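Local coordinates for glycosyl hydrolases family 31 family protein (Aspergillus niger, PDB 6DRU) that releases alpha-xylose from the non-reducing terminal glucose of xyloglucan oligosaccharides, acting as a family 31 alpha-xylosidase, at residues Y2-S7 with L76-N80; L20-F24 with H60-Y64; D27-A33 with L215-V221. Numbering follows the deposited sequence.

Contact 1: residues Y2-S7 with L76-N80; sequences YFAPNS and LRNGN. With NAG (2-acetamido-2-deoxy-beta-D-glucopyranose), chain L.
Residues 2-7 form an irregular N-terminal segment without strand structure. They run roughly antiparallel (159°) to residues 76-79, the end of edge strand 74-78 and the glycine that follows it, in a four-stranded antiparallel sheet in the N-terminal beta region of this GH31 enzyme. CA atoms pair Phe3 with Gly79 at 4.7 Å and Pro5 with Asn78 at 4.7 Å; Ser7 and Leu76 diverge to 7.4 Å. Phe3 (phi/psi -76/83) centres an inverse gamma turn. Gly79 (69/-128) leaves the strand with positive phi, and its N donates to Phe3 O at 2.9 Å. A CB on Gly79 would clash with Tyr2 OH. Pro5 CA approaches Arg77 O at 3.4 Å. Tyr2 (chi1 t) donates from OH to Asn78 OD1 at 2.6 Å; Asn78 ND2 binds Gly25 O and Gly28 O. Arg77 is fully extended (chi1 to chi3 t). Its guanidinium lies flat on the Phe3 ring, planes at 2° and centres 3.7 Å apart, a cation-pi stack. Arg77 NE also donates to Gly79 O at 3.0 Å. Pro5 CB reaches Leu76 CD2 at 4.4 Å, and Ser7 CB reaches Leu76 CD1 at 3.9 Å. Asn6 is N-glycosylated: its ND2 is bonded to NAG C1 at 1.5 Å.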
loop_
_atom_site.group_PDB
_atom_site.type_symbol
_atom_site.label_atom_id
_atom_site.label_comp_id
_atom_site.label_asym_id
_atom_site.label_seq_id
_atom_site.Cartn_x
_atom_site.Cartn_y
_atom_site.Cartn_z
ATOM N N TYR A 2 -10.554 -16.109 -47.797
ATOM C CA TYR A 2 -10.246 -15.302 -46.626
ATOM C C TYR A 2 -8.809 -14.802 -46.686
ATOM O O TYR A 2 -7.886 -15.556 -47.012
ATOM C CB TYR A 2 -10.470 -16.111 -45.346
ATOM C CG TYR A 2 -10.131 -15.360 -44.076
ATOM C CD1 TYR A 2 -11.018 -14.439 -43.535
ATOM C CD2 TYR A 2 -8.927 -15.576 -43.416
ATOM C CE1 TYR A 2 -10.715 -13.750 -42.376
ATOM C CE2 TYR A 2 -8.615 -14.893 -42.256
ATOM C CZ TYR A 2 -9.512 -13.980 -41.741
ATOM O OH TYR A 2 -9.208 -13.296 -40.586
ATOM N N PHE A 3 -8.622 -13.521 -46.367
ATOM C CA PHE A 3 -7.297 -12.901 -46.368
ATOM C C PHE A 3 -6.550 -13.364 -45.119
ATOM O O PHE A 3 -6.505 -12.689 -44.088
ATOM C CB PHE A 3 -7.415 -11.382 -46.429
ATOM C CG PHE A 3 -6.167 -10.692 -46.908
ATOM C CD1 PHE A 3 -5.019 -10.675 -46.130
ATOM C CD2 PHE A 3 -6.143 -10.052 -48.138
ATOM C CE1 PHE A 3 -3.870 -10.041 -46.572
ATOM C CE2 PHE A 3 -4.998 -9.413 -48.583
ATOM C CZ PHE A 3 -3.861 -9.407 -47.799
ATOM N N ALA A 4 -5.953 -14.549 -45.225
ATOM C CA ALA A 4 -5.203 -15.121 -44.117
ATOM C C ALA A 4 -3.966 -14.275 -43.808
ATOM O O ALA A 4 -3.417 -13.616 -44.697
ATOM C CB ALA A 4 -4.788 -16.554 -44.445
ATOM N N PRO A 5 -3.507 -14.274 -42.559
ATOM C CA PRO A 5 -2.349 -13.454 -42.198
ATOM C C PRO A 5 -1.042 -14.112 -42.611
ATOM O O PRO A 5 -0.951 -15.327 -42.797
ATOM C CB PRO A 5 -2.447 -13.337 -40.670
ATOM C CG PRO A 5 -3.642 -14.170 -40.254
ATOM C CD PRO A 5 -4.005 -15.043 -41.408
ATOM N N ASN A 6 -0.019 -13.273 -42.755
ATOM C CA ASN A 6 1.314 -13.720 -43.133
ATOM C C ASN A 6 2.288 -13.725 -41.964
ATOM O O ASN A 6 3.488 -13.933 -42.171
ATOM C CB ASN A 6 1.864 -12.840 -44.257
ATOM C CG ASN A 6 2.079 -11.407 -43.817
ATOM O OD1 ASN A 6 1.475 -10.939 -42.852
ATOM N ND2 ASN A 6 2.950 -10.698 -44.527
ATOM N N SER A 7 1.802 -13.500 -40.747
ATOM C CA SER A 7 2.646 -13.461 -39.565
ATOM C C SER A 7 1.855 -14.011 -38.389
ATOM O O SER A 7 0.671 -13.704 -38.232
ATOM C CB SER A 7 3.125 -12.032 -39.272
ATOM O OG SER A 7 3.922 -11.982 -38.100
ATOM N N LEU A 76 0.434 -5.237 -40.213
ATOM C CA LEU A 76 0.001 -6.625 -40.202
ATOM C C LEU A 76 -1.490 -6.663 -40.498
ATOM O O LEU A 76 -2.253 -5.848 -39.973
ATOM C CB LEU A 76 0.299 -7.302 -38.855
ATOM C CG LEU A 76 0.732 -8.773 -38.874
ATOM C CD1 LEU A 76 1.163 -9.211 -37.483
ATOM C CD2 LEU A 76 -0.362 -9.694 -39.406
ATOM N N ARG A 77 -1.898 -7.605 -41.344
ATOM C CA ARG A 77 -3.286 -7.717 -41.764
ATOM C C ARG A 77 -3.795 -9.128 -41.518
ATOM O O ARG A 77 -3.106 -10.110 -41.815
ATOM C CB ARG A 77 -3.458 -7.361 -43.246
ATOM C CG ARG A 77 -4.874 -7.575 -43.759
ATOM C CD ARG A 77 -5.061 -7.054 -45.170
ATOM N NE ARG A 77 -6.425 -7.279 -45.639
ATOM C CZ ARG A 77 -6.889 -6.878 -46.816
ATOM N NH1 ARG A 77 -6.097 -6.226 -47.656
ATOM N NH2 ARG A 77 -8.145 -7.130 -47.153
ATOM N N ASN A 78 -5.005 -9.215 -40.972
ATOM C CA ASN A 78 -5.698 -10.485 -40.774
ATOM C C ASN A 78 -7.165 -10.255 -41.108
ATOM O O ASN A 78 -7.856 -9.520 -40.397
ATOM C CB ASN A 78 -5.534 -10.992 -39.341
ATOM C CG ASN A 78 -6.404 -12.198 -39.048
ATOM O OD1 ASN A 78 -6.698 -12.999 -39.937
ATOM N ND2 ASN A 78 -6.829 -12.331 -37.796
ATOM N N GLY A 79 -7.638 -10.876 -42.182
ATOM C CA GLY A 79 -9.015 -10.653 -42.593
ATOM C C GLY A 79 -9.189 -9.242 -43.117
ATOM O O GLY A 79 -8.434 -8.781 -43.981
ATOM N N ASN A 80 -10.185 -8.534 -42.588
ATOM C CA ASN A 80 -10.459 -7.164 -42.994
ATOM C C ASN A 80 -9.956 -6.139 -41.985
ATOM O O ASN A 80 -10.224 -4.945 -42.147
ATOM C CB ASN A 80 -11.960 -6.966 -43.249
ATOM C CG ASN A 80 -12.823 -7.289 -42.035
ATOM O OD1 ASN A 80 -12.386 -7.173 -40.891
ATOM N ND2 ASN A 80 -14.064 -7.692 -42.287
HETATM C C1 NAG L . 3.311 -9.297 -44.691
HETATM C C2 NAG L . 4.752 -8.907 -44.946
HETATM C C3 NAG L . 5.038 -7.531 -44.471
HETATM C C4 NAG L . 4.028 -6.554 -45.033
HETATM C C5 NAG L . 2.622 -7.032 -44.744
HETATM C C6 NAG L . 1.625 -6.099 -45.398
HETATM C C7 NAG L . 6.089 -10.975 -45.016
HETATM C C8 NAG L . 7.014 -11.958 -44.335
HETATM N N2 NAG L . 5.621 -9.836 -44.309
HETATM O O3 NAG L . 6.354 -7.178 -44.832
HETATM O O4 NAG L . 4.218 -5.287 -44.448
HETATM O O5 NAG L . 2.453 -8.333 -45.254
HETATM O O6 NAG L . 0.435 -6.078 -44.642
HETATM O O7 NAG L . 5.748 -11.160 -46.168
#

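Contact 2: residues L20-F24 with H60-Y64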
loop_
_atom_site.group_PDB
_atom_site.type_symbol
_atom_site.label_atom_id
_atom_site.label_comp_id
_atom_site.label_asym_id
_atom_site.label_seq_id
_atom_site.Cartn_x
_atom_site.Cartn_y
_atom_site.Cartn_z
ATOM N N LEU A 20 2.705 -7.967 -27.198
ATOM C CA LEU A 20 2.574 -9.102 -28.107
ATOM C C LEU A 20 1.225 -9.007 -28.810
ATOM O O LEU A 20 0.179 -9.227 -28.190
ATOM C CB LEU A 20 2.712 -10.422 -27.351
ATOM C CG LEU A 20 2.465 -11.699 -28.156
ATOM C CD1 LEU A 20 3.493 -11.836 -29.265
ATOM C CD2 LEU A 20 2.481 -12.920 -27.249
ATOM N N ILE A 21 1.251 -8.677 -30.098
ATOM C CA ILE A 21 0.049 -8.558 -30.916
ATOM C C ILE A 21 -0.001 -9.760 -31.849
ATOM O O ILE A 21 0.946 -10.007 -32.605
ATOM C CB ILE A 21 0.032 -7.246 -31.712
ATOM C CG1 ILE A 21 0.390 -6.066 -30.807
ATOM C CG2 ILE A 21 -1.332 -7.031 -32.349
ATOM C CD1 ILE A 21 1.507 -5.206 -31.356
ATOM N N GLN A 22 -1.103 -10.507 -31.799
ATOM C CA GLN A 22 -1.265 -11.689 -32.630
ATOM C C GLN A 22 -2.595 -11.638 -33.368
ATOM O O GLN A 22 -3.597 -11.167 -32.816
ATOM C CB GLN A 22 -1.210 -12.971 -31.787
ATOM C CG GLN A 22 -0.049 -13.039 -30.817
ATOM C CD GLN A 22 -0.196 -14.174 -29.825
ATOM O OE1 GLN A 22 -1.076 -14.152 -28.965
ATOM N NE2 GLN A 22 0.663 -15.179 -29.945
ATOM N N PRO A 23 -2.638 -12.113 -34.612
ATOM C CA PRO A 23 -3.934 -12.334 -35.258
ATOM C C PRO A 23 -4.706 -13.403 -34.503
ATOM O O PRO A 23 -4.148 -14.420 -34.086
ATOM C CB PRO A 23 -3.555 -12.792 -36.671
ATOM C CG PRO A 23 -2.166 -13.330 -36.534
ATOM C CD PRO A 23 -1.511 -12.491 -35.480
ATOM N N PHE A 24 -6.001 -13.159 -34.312
ATOM C CA PHE A 24 -6.819 -14.010 -33.454
ATOM C C PHE A 24 -8.213 -14.116 -34.055
ATOM O O PHE A 24 -8.977 -13.147 -34.034
ATOM C CB PHE A 24 -6.873 -13.453 -32.032
ATOM C CG PHE A 24 -6.937 -14.508 -30.974
ATOM C CD1 PHE A 24 -5.793 -15.179 -30.581
ATOM C CD2 PHE A 24 -8.139 -14.831 -30.370
ATOM C CE1 PHE A 24 -5.847 -16.155 -29.607
ATOM C CE2 PHE A 24 -8.201 -15.804 -29.394
ATOM C CZ PHE A 24 -7.053 -16.469 -29.012
ATOM N N HIS A 60 -2.673 -20.333 -30.582
ATOM C CA HIS A 60 -1.571 -19.400 -30.789
ATOM C C HIS A 60 -0.569 -19.457 -29.645
ATOM O O HIS A 60 0.643 -19.524 -29.874
ATOM C CB HIS A 60 -2.098 -17.971 -30.942
ATOM C CG HIS A 60 -3.010 -17.778 -32.110
ATOM N ND1 HIS A 60 -2.546 -17.483 -33.373
ATOM C CD2 HIS A 60 -4.359 -17.816 -32.202
ATOM C CE1 HIS A 60 -3.571 -17.360 -34.197
ATOM N NE2 HIS A 60 -4.683 -17.553 -33.510
ATOM N N GLY A 61 -1.058 -19.428 -28.409
ATOM C CA GLY A 61 -0.149 -19.332 -27.284
ATOM C C GLY A 61 0.595 -18.013 -27.313
ATOM O O GLY A 61 0.036 -16.961 -27.637
ATOM N N MET A 62 1.883 -18.069 -26.980
ATOM C CA MET A 62 2.750 -16.901 -27.003
ATOM C C MET A 62 3.527 -16.770 -28.312
ATOM O O MET A 62 4.500 -16.011 -28.372
ATOM C CB MET A 62 3.721 -16.955 -25.820
ATOM C CG MET A 62 3.796 -15.677 -25.001
ATOM S SD MET A 62 2.337 -15.430 -23.972
ATOM C CE MET A 62 2.402 -16.892 -22.937
ATOM N N SER A 63 3.112 -17.479 -29.359
ATOM C CA SER A 63 3.910 -17.553 -30.575
ATOM C C SER A 63 3.869 -16.241 -31.352
ATOM O O SER A 63 2.843 -15.557 -31.400
ATOM C CB SER A 63 3.418 -18.698 -31.460
ATOM O OG SER A 63 2.140 -18.408 -32.003
ATOM N N TYR A 64 5.000 -15.895 -31.961
ATOM C CA TYR A 64 5.100 -14.706 -32.793
ATOM C C TYR A 64 6.152 -14.939 -33.868
ATOM O O TYR A 64 6.994 -15.833 -33.761
ATOM C CB TYR A 64 5.441 -13.459 -31.965
ATOM C CG TYR A 64 6.735 -13.563 -31.191
ATOM C CD1 TYR A 64 6.762 -14.127 -29.921
ATOM C CD2 TYR A 64 7.929 -13.100 -31.729
ATOM C CE1 TYR A 64 7.943 -14.226 -29.209
ATOM C CE2 TYR A 64 9.114 -13.195 -31.024
ATOM C CZ TYR A 64 9.115 -13.760 -29.765
ATOM O OH TYR A 64 10.291 -13.856 -29.058
#
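This is a loop-on-strand contact in the N-terminal beta region, held by one glutamine side chain and flanked by apolar and aromatic packing. Residues 20-23 end strand 17-23, and residues 60-64 belong to the loop that leads into strand 66-68. The two backbones do not pair as strands; the nearest CA atoms, of Gln22 and Tyr64, are 7.0 Å apart.

Gln22 points toward the loop, and its NE2 donates two hydrogen bonds to backbone carbonyls. One goes to Gly61 O at 3.0 Å, the other to Ser63 O at 2.6 Å. Gln22 OE1 accepts from Arg32 NH2, which also binds Gly61 O, so Gly61 O takes bonds from both the amide and the arginine.

The loop makes a type II' beta turn from His60 to Ser63. Gly61 takes the second position with phi/psi 64/-140, a conformation that suits glycine. Ser63 N closes the turn onto His60 O at 3.2 Å, and Ser63 OG donates to the same His60 O at 2.8 Å. The turn thus presents Gly61 O and Ser63 O to an interior strand of the eight-stranded mixed sheet, where 17-23 lies between 10-14 and 28-35.

Leu20 packs against the turn. Its CD2 meets Met62 CG at 3.8 Å, and its CD1 meets Tyr64 CB at 3.7 Å. At the other end, His60 reaches back to Phe24, with ring centroids 5.0 Å apart and planes at an oblique 35°. Pro23 O sits over one face of the imidazole, 3.0 Å from His60 CE1, while His60 NE2 is hydrogen-bonded to Glu56.

Contact 3: residues D27-A33 with L215-V221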
loop_
_atom_site.group_PDB
_atom_site.type_symbol
_atom_site.label_atom_id
_atom_site.label_comp_id
_atom_site.label_asym_id
_atom_site.label_seq_id
_atom_site.Cartn_x
_atom_site.Cartn_y
_atom_site.Cartn_z
ATOM N N ASP A 27 -10.798 -11.713 -38.641
ATOM C CA ASP A 27 -10.816 -10.250 -38.571
ATOM C C ASP A 27 -10.551 -9.742 -37.155
ATOM O O ASP A 27 -11.157 -8.768 -36.707
ATOM C CB ASP A 27 -12.144 -9.694 -39.091
ATOM C CG ASP A 27 -12.685 -10.471 -40.276
ATOM O OD1 ASP A 27 -12.051 -10.446 -41.352
ATOM O OD2 ASP A 27 -13.754 -11.105 -40.130
ATOM N N GLY A 28 -9.631 -10.386 -36.448
ATOM C CA GLY A 28 -9.367 -10.033 -35.066
ATOM C C GLY A 28 -7.887 -10.009 -34.750
ATOM O O GLY A 28 -7.085 -10.724 -35.353
ATOM N N PHE A 29 -7.534 -9.158 -33.787
ATOM C CA PHE A 29 -6.195 -9.102 -33.218
ATOM C C PHE A 29 -6.286 -9.245 -31.706
ATOM O O PHE A 29 -7.227 -8.743 -31.082
ATOM C CB PHE A 29 -5.481 -7.792 -33.572
ATOM C CG PHE A 29 -4.841 -7.801 -34.930
ATOM C CD1 PHE A 29 -3.858 -8.724 -35.239
ATOM C CD2 PHE A 29 -5.219 -6.882 -35.894
ATOM C CE1 PHE A 29 -3.264 -8.735 -36.490
ATOM C CE2 PHE A 29 -4.630 -6.886 -37.145
ATOM C CZ PHE A 29 -3.650 -7.815 -37.442
ATOM N N ARG A 30 -5.315 -9.941 -31.123
ATOM C CA ARG A 30 -5.193 -10.068 -29.677
ATOM C C ARG A 30 -3.928 -9.359 -29.220
ATOM O O ARG A 30 -2.842 -9.616 -29.751
ATOM C CB ARG A 30 -5.160 -11.536 -29.249
ATOM C CG ARG A 30 -5.102 -11.717 -27.744
ATOM C CD ARG A 30 -4.928 -13.173 -27.356
ATOM N NE ARG A 30 -5.160 -13.371 -25.930
ATOM C CZ ARG A 30 -4.915 -14.506 -25.284
ATOM N NH1 ARG A 30 -4.423 -15.551 -25.935
ATOM N NH2 ARG A 30 -5.158 -14.594 -23.982
ATOM N N VAL A 31 -4.067 -8.470 -28.240
ATOM C CA VAL A 31 -2.963 -7.654 -27.747
ATOM C C VAL A 31 -2.741 -7.972 -26.277
ATOM O O VAL A 31 -3.690 -7.972 -25.484
ATOM C CB VAL A 31 -3.234 -6.152 -27.947
ATOM C CG1 VAL A 31 -2.123 -5.324 -27.325
ATOM C CG2 VAL A 31 -3.368 -5.834 -29.423
ATOM N N ARG A 32 -1.488 -8.248 -25.918
ATOM C CA ARG A 32 -1.088 -8.473 -24.537
ATOM C C ARG A 32 0.160 -7.656 -24.237
ATOM O O ARG A 32 1.074 -7.580 -25.063
ATOM C CB ARG A 32 -0.838 -9.963 -24.262
ATOM C CG ARG A 32 -2.114 -10.741 -23.986
ATOM C CD ARG A 32 -1.853 -12.222 -23.770
ATOM N NE ARG A 32 -1.468 -12.897 -25.005
ATOM C CZ ARG A 32 -1.318 -14.212 -25.120
ATOM N NH1 ARG A 32 -1.525 -15.001 -24.074
ATOM N NH2 ARG A 32 -0.965 -14.741 -26.284
ATOM N N ALA A 33 0.190 -7.043 -23.056
ATOM C CA ALA A 33 1.289 -6.176 -22.662
ATOM C C ALA A 33 1.589 -6.362 -21.182
ATOM O O ALA A 33 0.675 -6.564 -20.378
ATOM C CB ALA A 33 0.970 -4.702 -22.951
ATOM N N LEU A 215 -0.767 -8.735 -16.062
ATOM C CA LEU A 215 -0.813 -8.809 -17.516
ATOM C C LEU A 215 -2.083 -8.160 -18.051
ATOM O O LEU A 215 -3.182 -8.439 -17.560
ATOM C CB LEU A 215 -0.735 -10.265 -17.981
ATOM C CG LEU A 215 -1.014 -10.515 -19.465
ATOM C CD1 LEU A 215 0.038 -9.841 -20.327
ATOM C CD2 LEU A 215 -1.086 -12.005 -19.759
ATOM N N VAL A 216 -1.944 -7.299 -19.058
ATOM C CA VAL A 216 -3.076 -6.683 -19.741
ATOM C C VAL A 216 -3.366 -7.482 -21.003
ATOM O O VAL A 216 -2.440 -7.919 -21.699
ATOM C CB VAL A 216 -2.794 -5.203 -20.066
ATOM C CG1 VAL A 216 -4.006 -4.556 -20.711
ATOM C CG2 VAL A 216 -2.404 -4.454 -18.806
ATOM N N ASP A 217 -4.650 -7.677 -21.302
ATOM C CA ASP A 217 -5.057 -8.554 -22.396
ATOM C C ASP A 217 -6.382 -8.064 -22.959
ATOM O O ASP A 217 -7.369 -7.965 -22.224
ATOM C CB ASP A 217 -5.174 -10.003 -21.905
ATOM C CG ASP A 217 -5.451 -10.991 -23.025
ATOM O OD1 ASP A 217 -5.437 -10.588 -24.208
ATOM O OD2 ASP A 217 -5.673 -12.182 -22.719
ATOM N N TYR A 218 -6.406 -7.757 -24.257
ATOM C CA TYR A 218 -7.652 -7.387 -24.914
ATOM C C TYR A 218 -7.647 -7.895 -26.349
ATOM O O TYR A 218 -6.598 -8.207 -26.918
ATOM C CB TYR A 218 -7.895 -5.869 -24.871
ATOM C CG TYR A 218 -6.907 -5.014 -25.641
ATOM C CD1 TYR A 218 -7.079 -4.767 -26.998
ATOM C CD2 TYR A 218 -5.826 -4.421 -25.002
ATOM C CE1 TYR A 218 -6.190 -3.975 -27.702
ATOM C CE2 TYR A 218 -4.932 -3.624 -25.698
ATOM C CZ TYR A 218 -5.120 -3.405 -27.046
ATOM O OH TYR A 218 -4.234 -2.616 -27.744
ATOM N N VAL A 219 -8.848 -7.979 -26.923
ATOM C CA VAL A 219 -9.063 -8.458 -28.283
ATOM C C VAL A 219 -9.972 -7.468 -29.000
ATOM O O VAL A 219 -10.970 -7.011 -28.434
ATOM C CB VAL A 219 -9.686 -9.872 -28.305
ATOM C CG1 VAL A 219 -9.904 -10.341 -29.735
ATOM C CG2 VAL A 219 -8.811 -10.860 -27.554
ATOM N N ILE A 220 -9.621 -7.129 -30.240
ATOM C CA ILE A 220 -10.426 -6.243 -31.074
ATOM C C ILE A 220 -10.744 -6.967 -32.375
ATOM O O ILE A 220 -9.855 -7.561 -32.997
ATOM C CB ILE A 220 -9.716 -4.899 -31.334
ATOM C CG1 ILE A 220 -10.584 -3.989 -32.206
ATOM C CG2 ILE A 220 -8.344 -5.109 -31.961
ATOM C CD1 ILE A 220 -10.042 -2.584 -32.343
ATOM N N VAL A 221 -12.013 -6.931 -32.776
ATOM C CA VAL A 221 -12.482 -7.598 -33.983
ATOM C C VAL A 221 -13.304 -6.607 -34.795
ATOM O O VAL A 221 -14.107 -5.850 -34.238
ATOM C CB VAL A 221 -13.301 -8.865 -33.652
ATOM C CG1 VAL A 221 -14.448 -8.535 -32.706
ATOM C CG2 VAL A 221 -13.816 -9.515 -34.924
#
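Backbone hydrogen bonds join strands 28-33 and 216-221 as antiparallel neighbours, with axes 4.7 Å apart and directions at 164°. The hydrogen-bonded pairs are Phe29-Ile220, Val31-Tyr218 and Ala33-Val216, each bonded both ways. Phe29 N meets Ile220 O at 2.9 Å, Val31 N meets Tyr218 O at 2.9 Å, and Val216 N meets Ala33 O at 3.0 Å. The non-hydrogen-bonded pairs Arg30-Val219 and Arg32-Asp217 lie between them, and Gly28-Val221 lies at the end. Here CA-H...O contacts add to the pairing, such as Arg32 CA to Val216 O at 3.2 Å.

The charged contact is diagonal. Arg30 and Asp217 lie on the same face, in successive non-hydrogen-bonded pairs, and form a two-pronged salt bridge. Arg30 NH2 meets Asp217 OD2 at 2.8 Å, and Arg30 NE meets Asp217 OD1 at 3.3 Å. Asn192 also bonds Asp217 OD2.

Apolar packing dominates the other face. Val31 CB lies 3.8 Å from the Tyr218 ring centroid, over the ring face, in a CH-pi contact. Phe29 CB meets Ile220 CG2 at 4.2 Å. Phe139 of strand 135-142 packs against Ala33, Val216 and Tyr218, so this face turns toward a second sheet.

The contact is a buried antiparallel pairing in the middle of the eight-stranded mixed sheet. It joins sequence-distant strands, and its apolar face packs on another sheet, as in a beta-sandwich domain.

From the N terminus, residues 2-7 reach forward to 76-80, so contact 1 closes a loop of 68 intervening residues. Contact 2, between 20-24 and 60-64, closes a loop of 35 residues nested inside it. Contact 3 starts within both loops at 27-33 but finds its partner far beyond, at 215-221. It closes a loop of 181 residues and crosses both others. Contacts 2 and 3 share one sheet, where strands 17-23 and 28-35 are neighbours: Gln22 O meets Arg30 N at 2.7 Å. Contact 1 brings in the edge of the four-stranded sheet. Asn80 N lies 2.9 Å from Asp27 OD1, joining contacts 1 and 3, while Pro5 and Asn78 pack on Pro23 of contact 2.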